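PDB 4EWT: peptidase, M20/M25/M40 family from Staphylococcus aureus, which acts as an amidohydrolase, binding two manganese ions to cleave amide bonds, probably those of N-acylated amino acids. Local coordinates for the interface of chains A and B and the interface of chains A and C. Coordinates in Å, arbitrary orientation; residue numbers count along the deposited sequence, not the author numbering. Chains: chain A/B/C, Peptidase, M20/M25/M40 family.

Contact 1: the interface of chains A and B. Residues chain A 199, 207, 245-249; chain B 234, 236-238, 258.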
ATOM      1  N   GLY A 199     -18.933  13.445  -4.058  1.00 31.65           N
ATOM      2  CA  GLY A 199     -17.638  13.434  -3.370  1.00 30.87           C
ATOM      3  C   GLY A 199     -17.652  13.770  -1.890  1.00 30.89           C
ATOM      4  O   GLY A 199     -16.694  13.466  -1.177  1.00 31.15           O
ATOM      5  N   ASP A 207     -15.356   3.530  -3.581  1.00 14.30           N
ATOM      6  CA  ASP A 207     -14.373   4.223  -4.408  1.00 14.94           C
ATOM      7  C   ASP A 207     -13.566   3.231  -5.267  1.00 13.49           C
ATOM      8  O   ASP A 207     -12.769   2.470  -4.749  1.00 12.68           O
ATOM      9  CB  ASP A 207     -13.480   5.023  -3.435  1.00 14.36           C
ATOM     10  CG  ASP A 207     -12.675   6.103  -4.101  1.00 19.09           C
ATOM     11  OD1 ASP A 207     -12.277   5.940  -5.285  1.00 20.99           O
ATOM     12  OD2 ASP A 207     -12.409   7.128  -3.409  1.00 22.57           O
ATOM     13  N   GLN A 245     -14.391  13.026 -12.740  1.00 27.22           N
ATOM     14  CA  GLN A 245     -14.760  14.381 -12.427  1.00 30.26           C
ATOM     15  C   GLN A 245     -14.308  14.665 -10.994  1.00 30.60           C
ATOM     16  O   GLN A 245     -14.452  13.821 -10.101  1.00 29.46           O
ATOM     17  CB  GLN A 245     -16.276  14.553 -12.579  1.00 31.30           C
ATOM     18  CG  GLN A 245     -16.867  13.689 -13.699  1.00 35.16           C
ATOM     19  CD  GLN A 245     -18.240  14.145 -14.170  1.00 41.66           C
ATOM     20  OE1 GLN A 245     -18.963  14.846 -13.456  1.00 44.19           O
ATOM     21  NE2 GLN A 245     -18.605  13.750 -15.392  1.00 43.84           N
ATOM     22  N   PHE A 246     -13.756  15.860 -10.789  1.00 32.33           N
ATOM     23  CA  PHE A 246     -13.196  16.273  -9.495  1.00 32.66           C
ATOM     24  C   PHE A 246     -13.790  15.786  -8.176  1.00 31.70           C
ATOM     25  O   PHE A 246     -13.077  15.239  -7.292  1.00 30.93           O
ATOM     26  CB  PHE A 246     -13.293  17.801  -9.362  1.00 34.36           C
ATOM     27  CG  PHE A 246     -12.041  18.487  -9.723  1.00 36.35           C
ATOM     28  CD1 PHE A 246     -10.924  18.366  -8.901  1.00 37.42           C
ATOM     29  CD2 PHE A 246     -11.942  19.203 -10.911  1.00 39.32           C
ATOM     30  CE1 PHE A 246      -9.715  18.992  -9.238  1.00 39.25           C
ATOM     31  CE2 PHE A 246     -10.737  19.835 -11.265  1.00 41.85           C
ATOM     32  CZ  PHE A 246      -9.624  19.726 -10.426  1.00 40.73           C
ATOM     33  N   ASN A 247     -15.111  15.975  -8.113  1.00 30.97           N
ATOM     34  CA  ASN A 247     -15.925  15.865  -6.911  1.00 29.38           C
ATOM     35  C   ASN A 247     -16.991  14.773  -7.009  1.00 28.11           C
ATOM     36  O   ASN A 247     -18.058  14.862  -6.382  1.00 28.39           O
ATOM     37  CB  ASN A 247     -16.687  17.161  -6.836  1.00 30.80           C
ATOM     38  CG  ASN A 247     -17.126  17.606  -8.194  1.00 31.44           C
ATOM     39  OD1 ASN A 247     -16.900  16.892  -9.189  1.00 27.75           O
ATOM     40  ND2 ASN A 247     -17.708  18.798  -8.276  1.00 33.24           N
ATOM     41  N   VAL A 248     -16.718  13.780  -7.843  1.00 25.74           N
ATOM     42  CA  VAL A 248     -17.567  12.606  -7.949  1.00 23.68           C
ATOM     43  C   VAL A 248     -16.660  11.443  -7.599  1.00 21.49           C
ATOM     44  O   VAL A 248     -15.572  11.315  -8.162  1.00 20.64           O
ATOM     45  CB  VAL A 248     -18.143  12.454  -9.388  1.00 24.66           C
ATOM     46  CG1 VAL A 248     -18.884  11.135  -9.569  1.00 24.43           C
ATOM     47  CG2 VAL A 248     -19.080  13.635  -9.727  1.00 25.15           C
ATOM     48  N   ILE A 249     -17.071  10.632  -6.635  1.00 19.70           N
ATOM     49  CA  ILE A 249     -16.353   9.388  -6.342  1.00 18.00           C
ATOM     50  C   ILE A 249     -16.498   8.426  -7.520  1.00 18.07           C
ATOM     51  O   ILE A 249     -17.612   8.123  -7.957  1.00 18.10           O
ATOM     52  CB  ILE A 249     -16.835   8.745  -5.021  1.00 17.56           C
ATOM     53  CG1 ILE A 249     -16.337   9.572  -3.835  1.00 17.95           C
ATOM     54  CG2 ILE A 249     -16.330   7.287  -4.903  1.00 16.10           C
ATOM     55  CD1 ILE A 249     -17.213   9.475  -2.609  1.00 16.63           C
TER
ATOM     56  N   VAL B 234     -12.750  15.415   4.343  1.00 15.20           N
ATOM     57  CA  VAL B 234     -12.901  14.521   3.217  1.00 14.90           C
ATOM     58  C   VAL B 234     -11.749  14.817   2.254  1.00 14.90           C
ATOM     59  O   VAL B 234     -11.477  15.999   1.938  1.00 14.25           O
ATOM     60  CB  VAL B 234     -14.239  14.734   2.458  1.00 15.13           C
ATOM     61  CG1 VAL B 234     -14.467  13.610   1.452  1.00 15.25           C
ATOM     62  CG2 VAL B 234     -15.428  14.794   3.416  1.00 16.10           C
ATOM     63  N   THR B 236     -11.045  13.145  -1.393  1.00 15.38           N
ATOM     64  CA  THR B 236     -11.433  12.237  -2.486  1.00 15.93           C
ATOM     65  C   THR B 236     -10.560  12.440  -3.724  1.00 15.52           C
ATOM     66  O   THR B 236     -10.335  13.577  -4.154  1.00 15.63           O
ATOM     67  CB  THR B 236     -12.903  12.465  -2.873  1.00 16.69           C
ATOM     68  OG1 THR B 236     -13.739  11.945  -1.834  1.00 16.78           O
ATOM     69  CG2 THR B 236     -13.240  11.765  -4.190  1.00 16.85           C
ATOM     70  N   ILE B 237     -10.027  11.352  -4.281  1.00 14.89           N
ATOM     71  CA  ILE B 237      -9.427  11.433  -5.611  1.00 13.88           C
ATOM     72  C   ILE B 237     -10.491  10.978  -6.608  1.00 13.36           C
ATOM     73  O   ILE B 237     -10.808   9.787  -6.669  1.00 13.18           O
ATOM     74  CB  ILE B 237      -8.159  10.545  -5.752  1.00 13.86           C
ATOM     75  CG1 ILE B 237      -7.069  10.971  -4.760  1.00 15.60           C
ATOM     76  CG2 ILE B 237      -7.635  10.608  -7.167  1.00 15.05           C
ATOM     77  CD1 ILE B 237      -6.655  12.446  -4.857  1.00 15.84           C
ATOM     78  N   GLY B 238     -11.037  11.914  -7.383  1.00 12.12           N
ATOM     79  CA  GLY B 238     -12.114  11.582  -8.335  1.00 12.23           C
ATOM     80  C   GLY B 238     -11.606  11.212  -9.720  1.00 12.11           C
ATOM     81  O   GLY B 238     -12.331  10.640 -10.522  1.00 12.22           O
ATOM     82  N   ASP B 258     -10.456  16.451  -4.511  1.00 17.07           N
ATOM     83  CA  ASP B 258     -11.569  17.239  -4.025  1.00 18.18           C
ATOM     84  C   ASP B 258     -11.483  17.089  -2.507  1.00 17.00           C
ATOM     85  O   ASP B 258     -11.426  15.954  -1.994  1.00 15.99           O
ATOM     86  CB  ASP B 258     -12.839  16.592  -4.612  1.00 20.22           C
ATOM     87  CG  ASP B 258     -14.105  17.034  -3.945  1.00 25.37           C
ATOM     88  OD1 ASP B 258     -14.992  16.165  -3.734  1.00 31.64           O
ATOM     89  OD2 ASP B 258     -14.240  18.242  -3.655  1.00 32.63           O
TER
HETATM   90  O   HOH W   1     -10.414   8.623  -3.899  1.00  4.57           O
HETATM   91  O   HOH W   2     -14.985  10.957 -10.599  1.00  6.69           O
HETATM   92  O   HOH W   3     -12.845   8.274  -6.511  1.00  9.09           O

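Contact 2: the interface of chains A and B. Residues chain A 209, 213, 240-243; chain B 213, 240-243.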
ATOM      1  N   ILE A 209     -11.257   4.046  -7.434  1.00 12.40           N
ATOM      2  CA  ILE A 209      -9.861   4.501  -7.556  1.00 12.30           C
ATOM      3  C   ILE A 209      -9.033   4.002  -6.368  1.00 11.42           C
ATOM      4  O   ILE A 209      -7.938   3.516  -6.551  1.00 11.74           O
ATOM      5  CB  ILE A 209      -9.751   6.035  -7.775  1.00 12.59           C
ATOM      6  CG1 ILE A 209     -10.158   6.350  -9.223  1.00 14.04           C
ATOM      7  CG2 ILE A 209      -8.314   6.553  -7.466  1.00 12.13           C
ATOM      8  CD1 ILE A 209     -10.425   7.827  -9.517  1.00 13.75           C
ATOM      9  N   SER A 213      -6.103   1.358  -6.722  1.00 10.34           N
ATOM     10  CA  SER A 213      -4.786   1.779  -6.213  1.00 10.40           C
ATOM     11  C   SER A 213      -4.234   0.789  -5.195  1.00 10.44           C
ATOM     12  O   SER A 213      -3.033   0.513  -5.198  1.00  9.65           O
ATOM     13  CB  SER A 213      -4.864   3.158  -5.582  1.00 10.27           C
ATOM     14  OG  SER A 213      -5.026   4.130  -6.615  1.00 12.50           O
ATOM     15  N   PHE A 240      -4.005   2.569 -16.234  1.00 14.27           N
ATOM     16  CA  PHE A 240      -4.927   2.672 -15.110  1.00 13.66           C
ATOM     17  C   PHE A 240      -5.910   3.754 -15.562  1.00 13.87           C
ATOM     18  O   PHE A 240      -5.641   4.953 -15.422  1.00 13.79           O
ATOM     19  CB  PHE A 240      -4.146   3.067 -13.844  1.00 12.35           C
ATOM     20  CG  PHE A 240      -4.964   3.048 -12.543  1.00 12.72           C
ATOM     21  CD1 PHE A 240      -4.550   2.283 -11.472  1.00 14.19           C
ATOM     22  CD2 PHE A 240      -6.088   3.844 -12.379  1.00 14.05           C
ATOM     23  CE1 PHE A 240      -5.270   2.273 -10.262  1.00 15.85           C
ATOM     24  CE2 PHE A 240      -6.827   3.834 -11.179  1.00 15.51           C
ATOM     25  CZ  PHE A 240      -6.412   3.053 -10.124  1.00 14.79           C
ATOM     26  N   ASP A 241      -7.014   3.337 -16.179  1.00 14.42           N
ATOM     27  CA  ASP A 241      -7.957   4.309 -16.713  1.00 15.84           C
ATOM     28  C   ASP A 241      -8.989   4.661 -15.663  1.00 15.40           C
ATOM     29  O   ASP A 241      -9.978   3.971 -15.508  1.00 15.37           O
ATOM     30  CB  ASP A 241      -8.584   3.823 -18.024  1.00 16.59           C
ATOM     31  CG  ASP A 241      -9.449   4.878 -18.694  1.00 20.25           C
ATOM     32  OD1 ASP A 241      -9.329   6.090 -18.376  1.00 23.72           O
ATOM     33  OD2 ASP A 241     -10.264   4.492 -19.558  1.00 23.90           O
ATOM     34  N   GLY A 242      -8.711   5.736 -14.919  1.00 15.93           N
ATOM     35  CA  GLY A 242      -9.579   6.216 -13.839  1.00 15.52           C
ATOM     36  C   GLY A 242      -9.949   7.691 -13.962  1.00 16.00           C
ATOM     37  O   GLY A 242     -10.251   8.349 -12.959  1.00 15.35           O
ATOM     38  N   LYS A 243      -9.913   8.218 -15.181  1.00 17.21           N
ATOM     39  CA  LYS A 243     -10.243   9.618 -15.409  1.00 18.97           C
ATOM     40  C   LYS A 243     -11.712   9.885 -15.064  1.00 20.23           C
ATOM     41  O   LYS A 243     -12.603   9.121 -15.412  1.00 19.80           O
ATOM     42  CB  LYS A 243      -9.925  10.052 -16.838  1.00 20.13           C
ATOM     43  CG  LYS A 243     -10.098  11.574 -17.044  1.00 21.14           C
ATOM     44  CD  LYS A 243      -9.847  11.971 -18.475  1.00 26.09           C
ATOM     45  CE  LYS A 243     -10.216  13.452 -18.717  1.00 28.18           C
ATOM     46  NZ  LYS A 243      -9.648  14.342 -17.627  1.00 30.77           N
TER
ATOM     47  N   SER B 213      -0.374   5.177  -7.452  1.00 11.54           N
ATOM     48  CA  SER B 213      -1.143   4.216  -6.662  1.00 11.46           C
ATOM     49  C   SER B 213      -0.728   4.240  -5.183  1.00 11.87           C
ATOM     50  O   SER B 213      -1.581   4.221  -4.285  1.00 12.24           O
ATOM     51  CB  SER B 213      -0.979   2.816  -7.228  1.00 11.58           C
ATOM     52  OG  SER B 213      -1.802   2.664  -8.400  1.00 12.21           O
ATOM     53  N   PHE B 240      -8.087   9.643 -11.735  1.00 11.82           N
ATOM     54  CA  PHE B 240      -6.741   9.080 -11.763  1.00 12.17           C
ATOM     55  C   PHE B 240      -6.524   8.726 -13.227  1.00 12.05           C
ATOM     56  O   PHE B 240      -6.955   7.664 -13.722  1.00 12.39           O
ATOM     57  CB  PHE B 240      -6.646   7.857 -10.827  1.00 12.23           C
ATOM     58  CG  PHE B 240      -5.261   7.250 -10.723  1.00 13.64           C
ATOM     59  CD1 PHE B 240      -4.655   7.077  -9.477  1.00 14.65           C
ATOM     60  CD2 PHE B 240      -4.579   6.794 -11.861  1.00 13.21           C
ATOM     61  CE1 PHE B 240      -3.371   6.484  -9.375  1.00 13.61           C
ATOM     62  CE2 PHE B 240      -3.303   6.198 -11.765  1.00 13.82           C
ATOM     63  CZ  PHE B 240      -2.693   6.061 -10.521  1.00 12.36           C
ATOM     64  N   ASP B 241      -5.903   9.653 -13.936  1.00 12.12           N
ATOM     65  CA  ASP B 241      -5.784   9.560 -15.385  1.00 12.62           C
ATOM     66  C   ASP B 241      -4.444   8.934 -15.716  1.00 12.58           C
ATOM     67  O   ASP B 241      -3.442   9.632 -15.840  1.00 11.99           O
ATOM     68  CB  ASP B 241      -5.915  10.947 -16.016  1.00 13.14           C
ATOM     69  CG  ASP B 241      -5.885  10.921 -17.545  1.00 15.44           C
ATOM     70  OD1 ASP B 241      -6.020   9.842 -18.166  1.00 19.56           O
ATOM     71  OD2 ASP B 241      -5.747  12.006 -18.140  1.00 20.18           O
ATOM     72  N   GLY B 242      -4.450   7.607 -15.858  1.00 12.76           N
ATOM     73  CA  GLY B 242      -3.237   6.835 -16.096  1.00 12.50           C
ATOM     74  C   GLY B 242      -3.439   5.934 -17.309  1.00 13.07           C
ATOM     75  O   GLY B 242      -2.775   4.917 -17.471  1.00 11.94           O
ATOM     76  N   LYS B 243      -4.379   6.322 -18.159  1.00 14.27           N
ATOM     77  CA  LYS B 243      -4.686   5.586 -19.376  1.00 15.89           C
ATOM     78  C   LYS B 243      -3.447   5.492 -20.285  1.00 16.31           C
ATOM     79  O   LYS B 243      -2.767   6.492 -20.542  1.00 15.72           O
ATOM     80  CB  LYS B 243      -5.854   6.257 -20.082  1.00 16.49           C
ATOM     81  CG  LYS B 243      -6.061   5.845 -21.512  1.00 18.89           C
ATOM     82  CD  LYS B 243      -6.826   4.566 -21.599  1.00 22.56           C
ATOM     83  CE  LYS B 243      -7.545   4.486 -22.935  1.00 24.25           C
ATOM     84  NZ  LYS B 243      -7.752   3.049 -23.285  1.00 26.82           N
TER
HETATM   85  O   HOH W   4      -7.541   7.599 -17.488  1.00  2.00           O

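Contact 3: the interface of chains A and C. Residues chain A 205-206, 285-286; chain C 226, 276.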
ATOM      1  N   ALA A 205     -20.671   5.757  -0.987  1.00 18.43           N
ATOM      2  CA  ALA A 205     -20.117   5.284  -2.247  1.00 17.29           C
ATOM      3  C   ALA A 205     -19.126   4.139  -2.014  1.00 16.34           C
ATOM      4  O   ALA A 205     -18.856   3.764  -0.857  1.00 15.94           O
ATOM      5  CB  ALA A 205     -19.477   6.449  -3.004  1.00 16.33           C
ATOM      6  N   ASN A 206     -18.593   3.582  -3.098  1.00 15.42           N
ATOM      7  CA  ASN A 206     -17.495   2.600  -3.015  1.00 14.96           C
ATOM      8  C   ASN A 206     -16.443   2.954  -4.061  1.00 14.68           C
ATOM      9  O   ASN A 206     -16.614   2.713  -5.248  1.00 14.53           O
ATOM     10  CB  ASN A 206     -18.004   1.171  -3.218  1.00 14.72           C
ATOM     11  CG  ASN A 206     -16.999   0.113  -2.798  1.00 14.28           C
ATOM     12  OD1 ASN A 206     -17.189  -1.067  -3.078  1.00 17.02           O
ATOM     13  ND2 ASN A 206     -15.936   0.516  -2.117  1.00 13.33           N
ATOM     14  N   TYR A 285     -12.522  -4.981  -0.645  1.00 12.47           N
ATOM     15  CA  TYR A 285     -13.142  -3.667  -0.896  1.00 12.56           C
ATOM     16  C   TYR A 285     -14.625  -3.674  -1.285  1.00 13.11           C
ATOM     17  O   TYR A 285     -15.225  -2.601  -1.443  1.00 13.64           O
ATOM     18  CB  TYR A 285     -12.310  -2.876  -1.901  1.00 12.29           C
ATOM     19  CG  TYR A 285     -10.967  -2.560  -1.287  1.00 15.13           C
ATOM     20  CD1 TYR A 285     -10.809  -1.486  -0.427  1.00 18.21           C
ATOM     21  CD2 TYR A 285      -9.879  -3.389  -1.513  1.00 17.46           C
ATOM     22  CE1 TYR A 285      -9.561  -1.222   0.183  1.00 22.86           C
ATOM     23  CE2 TYR A 285      -8.652  -3.140  -0.930  1.00 19.77           C
ATOM     24  CZ  TYR A 285      -8.504  -2.056  -0.087  1.00 21.67           C
ATOM     25  OH  TYR A 285      -7.293  -1.842   0.484  1.00 25.24           O
ATOM     26  N   GLY A 286     -15.205  -4.857  -1.431  1.00 13.32           N
ATOM     27  CA  GLY A 286     -16.641  -4.978  -1.795  1.00 14.20           C
ATOM     28  C   GLY A 286     -16.874  -4.492  -3.212  1.00 14.48           C
ATOM     29  O   GLY A 286     -17.969  -4.091  -3.558  1.00 15.61           O
TER
ATOM     30  N   ARG C 226     -15.157   4.795   4.750  1.00 18.00           N
ATOM     31  CA  ARG C 226     -16.419   4.079   5.120  1.00 18.70           C
ATOM     32  C   ARG C 226     -17.320   4.822   6.085  1.00 19.72           C
ATOM     33  O   ARG C 226     -18.530   4.599   6.106  1.00 21.40           O
ATOM     34  CB  ARG C 226     -16.141   2.689   5.699  1.00 17.13           C
ATOM     35  CG  ARG C 226     -15.361   1.796   4.769  1.00 16.30           C
ATOM     36  CD  ARG C 226     -16.115   1.559   3.490  1.00 20.16           C
ATOM     37  NE  ARG C 226     -15.515   0.463   2.744  1.00 18.76           N
ATOM     38  CZ  ARG C 226     -15.613   0.295   1.438  1.00 20.81           C
ATOM     39  NH1 ARG C 226     -16.309   1.156   0.685  1.00 20.87           N
ATOM     40  NH2 ARG C 226     -15.022  -0.759   0.891  1.00 21.52           N
ATOM     41  N   ARG C 276     -14.652  -7.104   7.359  1.00 14.18           N
ATOM     42  CA  ARG C 276     -14.541  -7.229   5.903  1.00 15.04           C
ATOM     43  C   ARG C 276     -13.079  -7.254   5.457  1.00 13.88           C
ATOM     44  O   ARG C 276     -12.685  -8.072   4.627  1.00 13.32           O
ATOM     45  CB  ARG C 276     -15.303  -6.091   5.191  1.00 16.67           C
ATOM     46  CG  ARG C 276     -15.304  -6.184   3.646  1.00 19.25           C
ATOM     47  CD  ARG C 276     -15.475  -4.800   2.958  1.00 21.40           C
ATOM     48  NE  ARG C 276     -16.617  -4.050   3.465  1.00 24.52           N
ATOM     49  CZ  ARG C 276     -17.861  -4.139   3.000  1.00 29.69           C
ATOM     50  NH1 ARG C 276     -18.156  -4.954   1.991  1.00 30.84           N
ATOM     51  NH2 ARG C 276     -18.822  -3.413   3.567  1.00 31.25           N
TER
HETATM   52  O   HOH W   5     -17.170   3.907   1.080  1.00  3.59           O

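Contact 1: the interface of chains A and B
A:Asn247 CA sits over one face of the B:Asp258 carboxylate, nearest OD1 (3.3 Å). With CG anti to its own backbone N (chi1 165°), the B:Asp258 acid group is turned onto the chain A loop. This is the outer part of a twofold-symmetric A-B interface, joined largely through water, and it would support the strand pairing between two copies of the M20-family enzyme. A second carboxylate, A:Asp207, reaches chain B through water. Its OD1 meets water 3, which lies 2.5 Å from B:Ile237 O; its OD2 meets water 1, which is 2.8 Å from B:Ile237 N and also touches B:Ile237 O. One acid group is thus tied to both polar backbone atoms of a single residue. Water 2 lies 2.7 Å from B:Gly238 O. It also meets A:Gln245 N and the carbonyl oxygens of A:Gln245 and A:Val248. B:Thr236 divides its branches: OG1 gives a weak hydrogen bond of 3.4 Å to A:Gly199 O, while methyl CG2 packs 3.8 Å from A:Ile249 CG1, the two side chains crossing near a right angle. Chain B contributes strands 233-242 and 252-261; chain A contributes the loop residue that follows strand 197-198, the residue before helix 208-226, and the loop running into strand 248-249.

Contact 2: the interface of chains A and B
B:Phe240 N donates to A:Gly242 O at 2.8 Å, nearly straight (175° at H). The twofold-related bond from A:Phe240 N to B:Gly242 O completes an antiparallel pairing of the 233-242 edge strands, the kind of contact through which the smaller domain of M20-family enzymes commonly dimerises. The bonds from A:Gly242 N to B:Phe240 O and from B:Gly242 N to A:Phe240 O are bent and weak. A:Asp241 faces B:Asp241 at the centre of the ladder. The rings of A:Phe240 and B:Phe240 form an offset stack, rim over rim, centroids 4.0 Å apart and planes inclined by 28°, while the two side chains cross near a right angle. B:Phe240 CE2 rides over a face of the A ring, and A:Phe240 CD2 comes 3.4 Å from B:Phe240 CD2. CG anti to the backbone N (chi1 -173° in chain A) swings each ring toward helix 208-226, where A:Ser213 N and B:Ser213 N each meet the edge of the ring in their own chain. A:Ile209 caps the base of the B side chain, CG2 4.0 Å from B:Phe240 CB. A:Ser213 OG turns back to A:Ile209 O (3.0 Å). On the opposite side of the strands, water 4 joins A:Asp241 OD1 to B:Asp241 OD1, bridging two probably like charges. The aliphatic stem of B:Lys243 lies against A:Asp241, CD 3.9 Å from CG; its NZ stops at 4.7 Å from A:Asp241 OD2, too far for a salt bridge.

Contact 3: the interface of chains A and C
Helix 264-285 of chain A ends at A:Tyr285, and A:Gly286 then turns into a left-handed backbone conformation (phi 68°), presenting A:Tyr285 O to C:Arg226. In this M20-family peptidase, helix residues of chain C meet the end of a chain A helix and a neighbouring loop, in a deposited assembly that may or may not be the form in solution. C:Arg226 NH2 donates to A:Tyr285 O at 3.0 Å, coming from above the carbonyl plane and slightly tilted from the guanidinium plane; its positive charge would suit the partial negative charge expected at the helix end. The same oxygen accepts A:Asn206 ND2 (3.3 Å), which approaches nearly along the C=O axis and in the plane of its amide. The bend of C:Arg226 at chi2 (-61°) brings the guanidinium round to this corner. Its other terminal nitrogen, NH1, reaches water 5 at 2.9 Å, and that water lies 2.6 Å from A:Ala205 O. A:Asn206 ND2 also stands 2.9 Å from C:Arg226 NH1; both carry N-H groups, so the pair is a doubtful contact. Swapping the amide atoms would relieve it but set an oxygen against A:Tyr285 O. The amide is turned 53° from the guanidinium plane, so the two groups do not lie flat together. C:Arg276, bent at chi3, brings NH1 alongside A:Gly286, 4.1 Å from CA.

The centres of the C-alpha atoms of contacts 1 and 2 are about 13 Å apart, those of contacts 1 and 3 about 15 Å, and those of contacts 2 and 3 about 18 Å. Contacts 1 and 2 share strand 233-242 of chain B, so the edge pairing and the water-bridged loops belong to one A-B surface. Helix 208-226 lends residues of chains A and B to contact 2 and of chain C to contact 3. A:Asn206 of contact 3 adjoins A:Asp207 of contact 1, so one stretch of chain A meets two partners. A-B pairing resembles the family dimer; whether the four-chain assembly forms in solution the structure alone does not show.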